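Local structure of DNA helicase RecQ (Deinococcus radiodurans, 4Q48) at residues D82-N87 with L115-V120. The protein probably couples ATP hydrolysis to the unwinding of duplex DNA by moving 3' to 5', and is seen here as its catalytic core without the C-terminal part. Numbering follows the deposited sequence.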
loop_
_atom_site.group_PDB
_atom_site.type_symbol
_atom_site.label_atom_id
_atom_site.label_comp_id
_atom_site.label_asym_id
_atom_site.label_seq_id
_atom_site.Cartn_x
_atom_site.Cartn_y
_atom_site.Cartn_z
ATOM N N ASP A 82 4.523 -3.309 26.243
ATOM C CA ASP A 82 4.014 -2.435 27.297
ATOM C C ASP A 82 2.509 -2.353 27.166
ATOM O O ASP A 82 1.792 -2.502 28.158
ATOM C CB ASP A 82 4.612 -1.022 27.212
ATOM C CG ASP A 82 6.054 -0.934 27.729
ATOM O OD1 ASP A 82 6.578 -1.918 28.296
ATOM O OD2 ASP A 82 6.650 0.160 27.604
ATOM N N THR A 83 2.034 -2.178 25.934
ATOM C CA THR A 83 0.603 -2.222 25.646
ATOM C C THR A 83 0.013 -3.539 26.157
ATOM O O THR A 83 -1.001 -3.570 26.862
ATOM C CB THR A 83 0.310 -2.112 24.104
ATOM O OG1 THR A 83 1.080 -1.059 23.504
ATOM C CG2 THR A 83 -1.175 -1.880 23.829
ATOM N N LEU A 84 0.697 -4.627 25.815
ATOM C CA LEU A 84 0.190 -5.986 26.015
ATOM C C LEU A 84 0.285 -6.541 27.436
ATOM O O LEU A 84 -0.569 -7.325 27.852
ATOM C CB LEU A 84 0.911 -6.934 25.056
ATOM C CG LEU A 84 0.189 -7.007 23.710
ATOM C CD1 LEU A 84 1.095 -7.548 22.627
ATOM C CD2 LEU A 84 -1.076 -7.841 23.843
ATOM N N ARG A 85 1.258 -6.063 28.206
ATOM C CA ARG A 85 1.553 -6.678 29.488
ATOM C C ARG A 85 0.612 -6.174 30.580
ATOM O O ARG A 85 0.732 -6.572 31.732
ATOM C CB ARG A 85 2.993 -6.329 29.913
ATOM C CG ARG A 85 4.132 -7.282 29.516
ATOM C CD ARG A 85 5.417 -6.881 30.274
ATOM N NE ARG A 85 6.677 -7.391 29.719
ATOM C CZ ARG A 85 7.149 -8.634 29.847
ATOM N NH1 ARG A 85 6.441 -9.575 30.466
ATOM N NH2 ARG A 85 8.324 -8.951 29.301
ATOM N N GLN A 86 -0.371 -5.357 30.213
ATOM C CA GLN A 86 -1.382 -4.907 31.171
ATOM C C GLN A 86 -2.761 -5.422 30.803
ATOM O O GLN A 86 -3.725 -5.284 31.567
ATOM C CB GLN A 86 -1.413 -3.384 31.263
ATOM C CG GLN A 86 -0.258 -2.781 32.045
ATOM C CD GLN A 86 -0.302 -1.261 32.072
ATOM O OE1 GLN A 86 -1.163 -0.637 31.442
ATOM N NE2 GLN A 86 0.620 -0.657 32.821
ATOM N N ASN A 87 -2.843 -6.056 29.644
ATOM C CA ASN A 87 -4.068 -6.724 29.259
ATOM C C ASN A 87 -4.055 -8.120 29.885
ATOM O O ASN A 87 -5.091 -8.759 30.061
ATOM C CB ASN A 87 -4.181 -6.811 27.720
ATOM C CG ASN A 87 -3.865 -5.474 27.008
ATOM O OD1 ASN A 87 -3.944 -4.396 27.604
ATOM N ND2 ASN A 87 -3.509 -5.558 25.718
ATOM N N LEU A 115 6.060 -17.164 27.679
ATOM C CA LEU A 115 5.643 -16.020 26.865
ATOM C C LEU A 115 4.449 -16.406 25.999
ATOM O O LEU A 115 4.232 -17.591 25.673
ATOM C CB LEU A 115 6.790 -15.527 25.986
ATOM C CG LEU A 115 8.112 -15.414 26.750
ATOM C CD1 LEU A 115 9.255 -14.922 25.859
ATOM C CD2 LEU A 115 7.950 -14.552 27.967
ATOM N N ASP A 116 3.631 -15.417 25.691
ATOM C CA ASP A 116 2.578 -15.620 24.725
ATOM C C ASP A 116 3.056 -15.115 23.380
ATOM O O ASP A 116 2.696 -15.636 22.324
ATOM C CB ASP A 116 1.324 -14.895 25.160
ATOM C CG ASP A 116 0.745 -15.471 26.401
ATOM O OD1 ASP A 116 0.280 -16.638 26.333
ATOM O OD2 ASP A 116 0.735 -14.747 27.423
ATOM N N LEU A 117 3.860 -14.065 23.442
ATOM C CA LEU A 117 4.405 -13.445 22.256
ATOM C C LEU A 117 5.871 -13.166 22.447
ATOM O O LEU A 117 6.308 -12.794 23.534
ATOM C CB LEU A 117 3.677 -12.142 21.921
ATOM C CG LEU A 117 2.208 -12.311 21.595
ATOM C CD1 LEU A 117 1.529 -10.976 21.692
ATOM C CD2 LEU A 117 2.057 -12.929 20.229
ATOM N N LEU A 118 6.639 -13.404 21.401
ATOM C CA LEU A 118 8.019 -12.998 21.382
ATOM C C LEU A 118 8.277 -12.141 20.149
ATOM O O LEU A 118 8.156 -12.594 19.003
ATOM C CB LEU A 118 8.943 -14.200 21.393
ATOM C CG LEU A 118 10.391 -13.719 21.351
ATOM C CD1 LEU A 118 10.744 -13.036 22.652
ATOM C CD2 LEU A 118 11.335 -14.854 21.080
ATOM N N TYR A 119 8.600 -10.880 20.387
ATOM C CA TYR A 119 8.972 -9.977 19.308
ATOM C C TYR A 119 10.483 -10.072 19.068
ATOM O O TYR A 119 11.287 -9.904 19.990
ATOM C CB TYR A 119 8.519 -8.548 19.652
ATOM C CG TYR A 119 7.019 -8.345 19.510
ATOM C CD1 TYR A 119 6.147 -8.561 20.571
ATOM C CD2 TYR A 119 6.478 -7.982 18.296
ATOM C CE1 TYR A 119 4.776 -8.382 20.416
ATOM C CE2 TYR A 119 5.135 -7.800 18.138
ATOM C CZ TYR A 119 4.283 -7.998 19.184
ATOM O OH TYR A 119 2.935 -7.804 18.950
ATOM N N VAL A 120 10.874 -10.347 17.833
ATOM C CA VAL A 120 12.274 -10.596 17.562
ATOM C C VAL A 120 12.711 -9.955 16.252
ATOM O O VAL A 120 12.098 -10.146 15.212
ATOM C CB VAL A 120 12.550 -12.134 17.535
ATOM C CG1 VAL A 120 11.505 -12.852 16.691
ATOM C CG2 VAL A 120 13.964 -12.457 17.058
#
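L84, in the last turn of helix 74-84, faces strand 117-120 with its CA 9.4 Å from the CA of L117, the nearest pair of CA atoms across the two segments, and N87 N is hydrogen-bonded to L84 O just beyond the helix. The gap is closed by a pair of methyl groups: L84 CD1 lies 3.6 Å from L117 CD1, the two leucines meeting by their ends, with side chains crossing at about a right angle. L84 CD1 also reaches the edge of the Y119 ring, near its plane, and is 4.4 Å from Y119 CE1 and 4.1 Å from Y119 OH; it therefore sits beside the phenol and not over a ring face. L117 and Y119, two apart on the strand, both point toward the helix end. In Y119 the ring carbon CG stands opposite the carbonyl carbon about the first torsion (chi1 -74°), which carries the phenol out from the strand so that its hydroxyl end reaches L84. Y119 is a buried residue, and its hydroxyl is satisfied by hydrogen bonds with the hydroxyl of Y56 and with Q57 NE2, both on helix 50-62, which tie down the far end of the ring. Q57 also touches L84 and L117, so helix 50-62 meets both partners. The side chain of Y119 is about 5 Å from that of S53, a residue that binds ADP, which is absent from this model. Helix 74-84 joins parallel strands 66-70 and 91-94 in a beta-alpha-beta crossover of the N-terminal RecA-like domain, and L84 packs on the strand lying between them.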